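Local coordinates for malonate decarboxylase subunit alpha (Acinetobacter baumannii ATCC 17978, PDB 6MPR) that serves as the alpha subunit of malonate decarboxylase, probably transferring acyl carrier protein from its acetyl thioester to malonate so that the resulting malonyl thioester can be decarboxylated, at the interface of chains A and B. Coordinates in Å, arbitrary orientation; residue numbers count along the deposited sequence, not the author numbering. Chains: chain A/B, Malonate decarboxylase subunit alpha.

Contact 1: the interface of chains A and B. Residues chain A 335, 338-340; chain B 23, 150-151, 155, 187, 190-191.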
loop_
_atom_site.group_PDB
_atom_site.type_symbol
_atom_site.label_atom_id
_atom_site.label_comp_id
_atom_site.label_asym_id
_atom_site.label_seq_id
_atom_site.Cartn_x
_atom_site.Cartn_y
_atom_site.Cartn_z
ATOM N N PRO A 335 -19.677 -17.523 -2.837
ATOM C CA PRO A 335 -19.561 -16.144 -2.338
ATOM C C PRO A 335 -19.224 -16.068 -0.860
ATOM O O PRO A 335 -18.804 -15.000 -0.408
ATOM C CB PRO A 335 -20.938 -15.550 -2.628
ATOM C CG PRO A 335 -21.859 -16.713 -2.561
ATOM C CD PRO A 335 -21.075 -17.872 -3.141
ATOM N N PHE A 338 -15.162 -15.853 -1.533
ATOM C CA PHE A 338 -14.635 -14.805 -2.403
ATOM C C PHE A 338 -15.367 -13.484 -2.184
ATOM O O PHE A 338 -16.417 -13.426 -1.537
ATOM C CB PHE A 338 -14.738 -15.232 -3.879
ATOM C CG PHE A 338 -13.880 -16.433 -4.228
ATOM C CD1 PHE A 338 -12.538 -16.269 -4.538
ATOM C CD2 PHE A 338 -14.415 -17.710 -4.222
ATOM C CE1 PHE A 338 -11.732 -17.352 -4.842
ATOM C CE2 PHE A 338 -13.608 -18.822 -4.524
ATOM C CZ PHE A 338 -12.264 -18.634 -4.832
ATOM N N PHE A 339 -14.803 -12.405 -2.743
ATOM C CA PHE A 339 -15.435 -11.091 -2.699
ATOM C C PHE A 339 -16.226 -10.897 -3.993
ATOM O O PHE A 339 -15.645 -10.773 -5.074
ATOM C CB PHE A 339 -14.389 -9.990 -2.499
ATOM C CG PHE A 339 -13.811 -9.957 -1.097
ATOM C CD1 PHE A 339 -12.798 -10.837 -0.730
ATOM C CD2 PHE A 339 -14.310 -9.072 -0.140
ATOM C CE1 PHE A 339 -12.269 -10.827 0.567
ATOM C CE2 PHE A 339 -13.780 -9.044 1.158
ATOM C CZ PHE A 339 -12.753 -9.928 1.505
ATOM N N THR A 340 -17.549 -10.873 -3.883
ATOM C CA THR A 340 -18.422 -10.819 -5.048
ATOM C C THR A 340 -19.425 -9.693 -4.865
ATOM O O THR A 340 -19.813 -9.362 -3.739
ATOM C CB THR A 340 -19.171 -12.141 -5.262
ATOM O OG1 THR A 340 -20.020 -12.397 -4.143
ATOM C CG2 THR A 340 -18.185 -13.299 -5.462
ATOM N N ARG B 23 -23.428 -15.894 4.025
ATOM C CA ARG B 23 -23.370 -14.452 4.243
ATOM C C ARG B 23 -24.497 -13.762 3.492
ATOM O O ARG B 23 -25.201 -12.911 4.045
ATOM C CB ARG B 23 -22.010 -13.900 3.801
ATOM C CG ARG B 23 -20.846 -14.446 4.616
ATOM C CD ARG B 23 -19.565 -13.638 4.417
ATOM N NE ARG B 23 -19.099 -13.628 3.026
ATOM C CZ ARG B 23 -17.856 -13.315 2.670
ATOM N NH1 ARG B 23 -16.960 -13.001 3.600
ATOM N NH2 ARG B 23 -17.501 -13.313 1.392
ATOM N N LEU B 150 -9.016 -5.493 6.264
ATOM C CA LEU B 150 -10.441 -5.624 5.963
ATOM C C LEU B 150 -10.732 -6.664 4.879
ATOM O O LEU B 150 -11.895 -7.049 4.711
ATOM C CB LEU B 150 -11.006 -4.263 5.537
ATOM C CG LEU B 150 -10.885 -3.152 6.588
ATOM C CD1 LEU B 150 -11.363 -1.847 6.008
ATOM C CD2 LEU B 150 -11.662 -3.490 7.862
ATOM N N VAL B 151 -9.727 -7.132 4.140
ATOM C CA VAL B 151 -9.945 -8.205 3.167
ATOM C C VAL B 151 -9.238 -9.495 3.569
ATOM O O VAL B 151 -9.212 -10.456 2.783
ATOM C CB VAL B 151 -9.547 -7.779 1.738
ATOM C CG1 VAL B 151 -10.333 -6.541 1.316
ATOM C CG2 VAL B 151 -8.026 -7.516 1.628
ATOM N N ILE B 155 -12.602 -8.797 8.152
ATOM C CA ILE B 155 -13.558 -8.512 7.087
ATOM C C ILE B 155 -14.797 -7.920 7.747
ATOM O O ILE B 155 -15.366 -8.541 8.653
ATOM C CB ILE B 155 -13.880 -9.777 6.274
ATOM C CG1 ILE B 155 -12.604 -10.328 5.621
ATOM C CG2 ILE B 155 -14.888 -9.465 5.193
ATOM C CD1 ILE B 155 -12.822 -11.646 4.884
ATOM N N PRO B 187 -14.585 -3.395 1.011
ATOM C CA PRO B 187 -14.546 -4.760 1.578
ATOM C C PRO B 187 -15.898 -5.267 2.051
ATOM O O PRO B 187 -16.176 -6.468 1.920
ATOM C CB PRO B 187 -13.545 -4.624 2.735
ATOM C CG PRO B 187 -12.596 -3.566 2.245
ATOM C CD PRO B 187 -13.509 -2.555 1.568
ATOM N N PHE B 190 -18.545 -5.984 -0.983
ATOM C CA PHE B 190 -18.321 -7.188 -1.770
ATOM C C PHE B 190 -18.170 -8.438 -0.907
ATOM O O PHE B 190 -17.635 -9.442 -1.371
ATOM C CB PHE B 190 -17.126 -6.974 -2.702
ATOM C CG PHE B 190 -17.412 -5.944 -3.755
ATOM C CD1 PHE B 190 -17.221 -4.596 -3.502
ATOM C CD2 PHE B 190 -17.979 -6.317 -4.959
ATOM C CE1 PHE B 190 -17.558 -3.643 -4.445
ATOM C CE2 PHE B 190 -18.308 -5.373 -5.919
ATOM C CZ PHE B 190 -18.107 -4.040 -5.663
ATOM N N SER B 191 -18.670 -8.416 0.331
ATOM C CA SER B 191 -18.680 -9.621 1.152
ATOM C C SER B 191 -20.008 -9.777 1.890
ATOM O O SER B 191 -20.051 -10.430 2.940
ATOM C CB SER B 191 -17.528 -9.608 2.155
ATOM O OG SER B 191 -17.583 -8.438 2.961
HETATM O O HOH W 1 -20.856 -13.295 0.481
HETATM O O HOH W 2 -19.015 -12.348 -1.416
#

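Contact 2: the interface of chains A and B. Residues chain A 19-24; chain B 335-337.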
loop_
_atom_site.group_PDB
_atom_site.type_symbol
_atom_site.label_atom_id
_atom_site.label_comp_id
_atom_site.label_asym_id
_atom_site.label_seq_id
_atom_site.Cartn_x
_atom_site.Cartn_y
_atom_site.Cartn_z
ATOM N N LEU A 19 -4.001 31.361 -14.769
ATOM C CA LEU A 19 -2.724 31.081 -14.124
ATOM C C LEU A 19 -2.688 29.690 -13.523
ATOM O O LEU A 19 -1.612 29.095 -13.381
ATOM C CB LEU A 19 -2.449 32.111 -13.028
ATOM C CG LEU A 19 -2.034 33.495 -13.496
ATOM C CD1 LEU A 19 -1.748 34.384 -12.297
ATOM C CD2 LEU A 19 -0.812 33.384 -14.382
ATOM N N TRP A 20 -3.848 29.159 -13.166
ATOM C CA TRP A 20 -3.913 27.941 -12.378
ATOM C C TRP A 20 -4.840 26.906 -12.999
ATOM O O TRP A 20 -5.134 25.893 -12.355
ATOM C CB TRP A 20 -4.364 28.265 -10.953
ATOM C CG TRP A 20 -3.453 29.225 -10.208
ATOM C CD1 TRP A 20 -3.693 30.535 -9.933
ATOM C CD2 TRP A 20 -2.181 28.919 -9.621
ATOM N NE1 TRP A 20 -2.645 31.077 -9.218
ATOM C CE2 TRP A 20 -1.705 30.102 -9.011
ATOM C CE3 TRP A 20 -1.401 27.759 -9.546
ATOM C CZ2 TRP A 20 -0.479 30.160 -8.349
ATOM C CZ3 TRP A 20 -0.186 27.815 -8.877
ATOM C CH2 TRP A 20 0.263 29.007 -8.287
ATOM N N THR A 21 -5.322 27.141 -14.219
ATOM C CA THR A 21 -6.249 26.228 -14.881
ATOM C C THR A 21 -5.678 25.720 -16.207
ATOM O O THR A 21 -6.420 25.403 -17.141
ATOM C CB THR A 21 -7.605 26.905 -15.081
ATOM O OG1 THR A 21 -7.438 28.134 -15.803
ATOM C CG2 THR A 21 -8.265 27.208 -13.727
ATOM N N LYS A 22 -4.348 25.617 -16.295
ATOM C CA LYS A 22 -3.725 25.229 -17.560
ATOM C C LYS A 22 -4.099 23.807 -17.963
ATOM O O LYS A 22 -4.359 23.543 -19.142
ATOM C CB LYS A 22 -2.208 25.378 -17.464
ATOM C CG LYS A 22 -1.753 26.813 -17.279
ATOM C CD LYS A 22 -0.249 26.890 -17.141
ATOM C CE LYS A 22 0.196 28.320 -16.914
ATOM N NZ LYS A 22 1.644 28.391 -16.581
ATOM N N ARG A 23 -4.097 22.870 -17.012
ATOM C CA ARG A 23 -4.443 21.492 -17.341
ATOM C C ARG A 23 -5.889 21.397 -17.807
ATOM O O ARG A 23 -6.195 20.710 -18.794
ATOM C CB ARG A 23 -4.232 20.579 -16.124
ATOM C CG ARG A 23 -2.789 20.461 -15.655
ATOM C CD ARG A 23 -2.599 19.193 -14.825
ATOM N NE ARG A 23 -3.312 19.272 -13.553
ATOM C CZ ARG A 23 -2.950 18.611 -12.454
ATOM N NH1 ARG A 23 -1.873 17.830 -12.460
ATOM N NH2 ARG A 23 -3.657 18.753 -11.347
ATOM N N ARG A 24 -6.794 22.063 -17.084
ATOM C CA ARG A 24 -8.205 22.060 -17.457
ATOM C C ARG A 24 -8.414 22.605 -18.862
ATOM O O ARG A 24 -9.161 22.024 -19.659
ATOM C CB ARG A 24 -9.020 22.874 -16.451
ATOM C CG ARG A 24 -10.496 22.980 -16.843
ATOM C CD ARG A 24 -11.282 23.757 -15.799
ATOM N NE ARG A 24 -11.278 23.041 -14.525
ATOM C CZ ARG A 24 -11.335 23.635 -13.338
ATOM N NH1 ARG A 24 -11.401 24.963 -13.260
ATOM N NH2 ARG A 24 -11.317 22.900 -12.234
ATOM N N PRO B 335 -6.588 24.162 -9.494
ATOM C CA PRO B 335 -6.662 22.784 -10.019
ATOM C C PRO B 335 -5.376 22.299 -10.681
ATOM O O PRO B 335 -5.183 21.080 -10.785
ATOM C CB PRO B 335 -7.821 22.849 -11.020
ATOM C CG PRO B 335 -7.839 24.282 -11.490
ATOM C CD PRO B 335 -7.427 25.097 -10.280
ATOM N N ASP B 336 -4.491 23.195 -11.126
ATOM C CA ASP B 336 -3.198 22.754 -11.652
ATOM C C ASP B 336 -2.342 22.065 -10.601
ATOM O O ASP B 336 -1.487 21.251 -10.961
ATOM C CB ASP B 336 -2.413 23.935 -12.244
ATOM C CG ASP B 336 -2.878 24.299 -13.638
ATOM O OD1 ASP B 336 -3.628 23.500 -14.234
ATOM O OD2 ASP B 336 -2.487 25.377 -14.161
ATOM N N VAL B 337 -2.547 22.371 -9.323
ATOM C CA VAL B 337 -1.730 21.821 -8.234
ATOM C C VAL B 337 -2.395 20.618 -7.581
ATOM O O VAL B 337 -1.747 19.604 -7.322
ATOM C CB VAL B 337 -1.431 22.908 -7.178
ATOM C CG1 VAL B 337 -0.684 22.293 -5.965
ATOM C CG2 VAL B 337 -0.623 24.029 -7.787
HETATM O O HOH W 3 -6.283 22.779 -14.330
HETATM O O HOH W 4 -6.268 20.160 -13.330
HETATM O O HOH W 5 -2.038 17.241 -9.453
#

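Contact 3: the interface of chains A and B. Residues chain A 448, 452, 455-456, 460-461, 463; chain B 418-419, 422-423.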
loop_
_atom_site.group_PDB
_atom_site.type_symbol
_atom_site.label_atom_id
_atom_site.label_comp_id
_atom_site.label_asym_id
_atom_site.label_seq_id
_atom_site.Cartn_x
_atom_site.Cartn_y
_atom_site.Cartn_z
ATOM N N ARG A 448 27.485 -15.218 -8.290
ATOM C CA ARG A 448 27.222 -13.851 -8.721
ATOM C C ARG A 448 25.942 -13.817 -9.541
ATOM O O ARG A 448 25.822 -14.537 -10.538
ATOM C CB ARG A 448 28.397 -13.315 -9.555
ATOM C CG ARG A 448 28.209 -11.938 -10.166
ATOM C CD ARG A 448 29.309 -11.665 -11.188
ATOM N NE ARG A 448 29.208 -10.332 -11.793
ATOM C CZ ARG A 448 29.739 -9.240 -11.256
ATOM N NH1 ARG A 448 30.404 -9.325 -10.105
ATOM N NH2 ARG A 448 29.606 -8.064 -11.861
ATOM N N ILE A 452 23.657 -8.199 -11.782
ATOM C CA ILE A 452 24.663 -7.151 -11.618
ATOM C C ILE A 452 25.178 -6.691 -12.969
ATOM O O ILE A 452 25.229 -5.490 -13.254
ATOM C CB ILE A 452 25.818 -7.628 -10.726
ATOM C CG1 ILE A 452 25.302 -8.050 -9.345
ATOM C CG2 ILE A 452 26.850 -6.523 -10.633
ATOM C CD1 ILE A 452 26.311 -8.876 -8.582
ATOM N N ALA A 455 22.546 -4.790 -14.961
ATOM C CA ALA A 455 22.476 -3.393 -14.532
ATOM C C ALA A 455 23.545 -2.551 -15.218
ATOM O O ALA A 455 23.265 -1.445 -15.698
ATOM C CB ALA A 455 22.609 -3.297 -13.010
ATOM N N LYS A 456 24.780 -3.061 -15.282
ATOM C CA LYS A 456 25.854 -2.336 -15.962
ATOM C C LYS A 456 25.541 -2.141 -17.439
ATOM O O LYS A 456 25.700 -1.041 -17.980
ATOM C CB LYS A 456 27.179 -3.084 -15.799
ATOM C CG LYS A 456 27.692 -3.103 -14.377
ATOM C CD LYS A 456 28.709 -4.212 -14.134
ATOM C CE LYS A 456 30.028 -3.936 -14.826
ATOM N NZ LYS A 456 31.056 -4.935 -14.417
ATOM N N LEU A 460 21.518 0.716 -15.328
ATOM C CA LEU A 460 20.728 0.904 -14.120
ATOM C C LEU A 460 21.643 1.105 -12.918
ATOM O O LEU A 460 22.719 0.509 -12.857
ATOM C CB LEU A 460 19.843 -0.314 -13.854
ATOM C CG LEU A 460 18.926 -0.747 -14.993
ATOM C CD1 LEU A 460 18.403 -2.148 -14.708
ATOM C CD2 LEU A 460 17.788 0.244 -15.104
ATOM N N PRO A 461 21.253 1.918 -11.931
ATOM C CA PRO A 461 22.143 2.116 -10.776
ATOM C C PRO A 461 22.182 0.938 -9.811
ATOM O O PRO A 461 23.190 0.775 -9.113
ATOM C CB PRO A 461 21.575 3.376 -10.111
ATOM C CG PRO A 461 20.130 3.380 -10.520
ATOM C CD PRO A 461 20.120 2.863 -11.922
ATOM N N ALA A 463 21.556 -3.387 -9.202
ATOM C CA ALA A 463 21.235 -4.694 -9.755
ATOM C C ALA A 463 19.738 -4.932 -9.585
ATOM O O ALA A 463 19.211 -4.707 -8.494
ATOM C CB ALA A 463 22.023 -5.792 -9.043
ATOM N N GLU B 418 32.578 -2.264 -6.928
ATOM C CA GLU B 418 31.450 -2.004 -7.815
ATOM C C GLU B 418 30.331 -3.018 -7.605
ATOM O O GLU B 418 29.149 -2.652 -7.556
ATOM C CB GLU B 418 31.939 -2.031 -9.263
ATOM C CG GLU B 418 30.878 -1.756 -10.299
ATOM C CD GLU B 418 31.382 -1.983 -11.718
ATOM O OE1 GLU B 418 31.586 -3.154 -12.111
ATOM O OE2 GLU B 418 31.584 -0.984 -12.436
ATOM N N THR B 419 30.695 -4.299 -7.480
ATOM C CA THR B 419 29.714 -5.368 -7.324
ATOM C C THR B 419 28.881 -5.169 -6.064
ATOM O O THR B 419 27.645 -5.236 -6.104
ATOM C CB THR B 419 30.433 -6.722 -7.305
ATOM O OG1 THR B 419 31.002 -6.987 -8.597
ATOM C CG2 THR B 419 29.494 -7.857 -6.928
ATOM N N TYR B 422 26.363 -2.349 -6.419
ATOM C CA TYR B 422 25.189 -2.757 -7.193
ATOM C C TYR B 422 24.217 -3.590 -6.363
ATOM O O TYR B 422 23.001 -3.547 -6.604
ATOM C CB TYR B 422 25.613 -3.545 -8.432
ATOM C CG TYR B 422 25.991 -2.671 -9.609
ATOM C CD1 TYR B 422 25.059 -1.823 -10.187
ATOM C CD2 TYR B 422 27.269 -2.700 -10.141
ATOM C CE1 TYR B 422 25.383 -1.023 -11.270
ATOM C CE2 TYR B 422 27.606 -1.901 -11.218
ATOM C CZ TYR B 422 26.655 -1.063 -11.780
ATOM O OH TYR B 422 26.988 -0.265 -12.861
ATOM N N LEU B 423 24.720 -4.361 -5.397
ATOM C CA LEU B 423 23.841 -5.138 -4.526
ATOM C C LEU B 423 23.300 -4.334 -3.356
ATOM O O LEU B 423 22.443 -4.843 -2.623
ATOM C CB LEU B 423 24.574 -6.378 -3.989
ATOM C CG LEU B 423 24.998 -7.344 -5.085
ATOM C CD1 LEU B 423 25.989 -8.361 -4.568
ATOM C CD2 LEU B 423 23.758 -8.006 -5.673
HETATM O O HOH W 6 24.997 1.034 -14.106
HETATM O O HOH W 7 30.375 -5.200 -10.725
#

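Contact 1: the interface of chains A and B
The ring of A:Phe339 meets the carbonyl oxygen of B:Pro187 at its edge, in plane, with CE2 3.6 Å from that O. Its far tip, CZ, lies 3.7 Å from B:Val151 CA and also meets CD1 of B:Ile155, which reaches back tip to tip. In this two-fold interface, where chain A loop 335-340 docks on chain B loops and the end of helix 181-189, A:Phe339 illustrates a recurring device, the aromatic plug. CG stands anti to the carbonyl carbon (chi1 -73°), which directs the ring into chain B. B:Ser191 sets CB near CE2, while its hydroxyl OG donates to B:Pro187 O at 2.6 Å, probably steadying that carbonyl.

The guanidinium of B:Arg23 has B:Ser191 O over one face, toward the rim. A:Phe338 O lies in plane at an edge but is not hydrogen-bonded to it; water 2 takes that oxygen. NH2 instead donates to A:Pro335 O at 2.8 Å, 24° out of the guanidinium plane. The bend at chi3 (-61°) helps bring this end to the loop.

The B:Phe190 ring sets CD2 3.7 Å from A:Thr340 C. Beside A:Phe339, the backbone N-H of A:Thr340 makes a weak hydrogen bond to B:Phe190 O. Water 1 bridges B:Arg23 NE and A:Pro335 O and touches water 2. Water 2 neighbours three carbonyls, donating to at most two at once, and lies 2.9 Å from A:Thr340 OG1.

Contact 2: the interface of chains A and B
The carboxylate of B:Asp336 receives two backbone N-H groups of chain A, one on each oxygen: A:Lys22 N to OD2 at 2.8 Å and A:Arg23 N to OD1 at 2.9 Å. Both donors approach on the syn side, slightly out of the carboxylate plane, and the bond from A:Arg23 is nearly straight (173° at H). CG anti to the carbonyl carbon (chi1 -80°) brings the carboxylate up to the helix start. This is helix capping carried out by a partner chain, and the helix start would be expected to stabilise the negative charge. B:Asp336 also donates its backbone N-H to A:Trp20 O, N to O 3.0 Å, so backbone and side chain hold the same turn.

Around this core, the A:Arg23 side chain runs antiparallel alongside the carboxylate, its guanidinium plane 89° from that of the acid. B:Asp336 O sits over the guanidinium's centre, and NH2 donates to B:Pro335 O, the twin of the arginine-carbonyl bond of contact 1. CG2 of A:Thr21 packs against B:Pro335 CG at 3.7 Å, and A:Trp20 lies alongside B:Val337.

Farther out, water 3 joins A:Arg24 N to B:Asp336 OD1 and touches water 4, which links A:Arg23 NE to B:Pro335 O.

In the fold, the loop following helix 328-332 of chain B meets the first turn of helix 22-34 of chain A and the N-terminal segment leading into it.

Contact 3: the interface of chains A and B
B:Tyr422 and A:Lys456 meet at about a right angle in the tightly packed part, where helix 418-423 of chain B packs across helix 450-458 of chain A and the segment after it. The lysine's CG rests 3.4 Å from ring carbon CE2, A:Ile452 touches CD2 with its CG2 branch, and A:Ala455 CB approaches CE1. All three stand on one side of the ring plane, displaced outward past its rim, while A:Leu460 O and B:Glu418 CD lie in plane at the edges. A:Ile452 CD1 packs 3.7 Å from B:Thr419 CG2 and also meets B:Leu423. With CG1 anti to the carbonyl carbon (chi1 -59°), the isoleucine can send its two branches to different partners. A:Ala463 N donates to B:Tyr422 O at 3.0 Å, reinforcing this core.

The polar flank is, by contrast, more hydrated: direct bonds are supplemented by a water between polar groups. A:Lys456 bends at chi3, and its NZ makes a salt bridge to B:Glu418 OE1 at 3.0 Å. That oxygen is met on the syn side, 27° out of the carboxylate plane. A:Arg448, extended from CG to NE, donates through NH1 to the hydroxyl OG1 of B:Thr419 at 2.8 Å, close to the guanidinium plane. Water 7 ties its NH2 to both B:Thr419 OG1 and B:Glu418 OE1.

Water 6, in plane at the phenol's edge, lies 2.7 Å from both B:Tyr422 OH and A:Leu460 O.

Contacts 1 and 2 draw on the same elements with the chains exchanged: the loop around residue 335 and the start of helix 22-34 appear in both, and the bond from B:Arg23 to A:Pro335 recurs as A:Arg23 to B:Pro335. Their C-alpha centres are about 39 Å apart. Contact 3 lies about 43 Å from contact 1 and 41 Å from contact 2, and joins helices 418-423 and 450-458. With its own twin, it extends the interface well beyond the region around helix 22-34. Such widely spaced, reciprocal contacts are consistent with a dimer, although the crystal alone does not establish the assembly in solution.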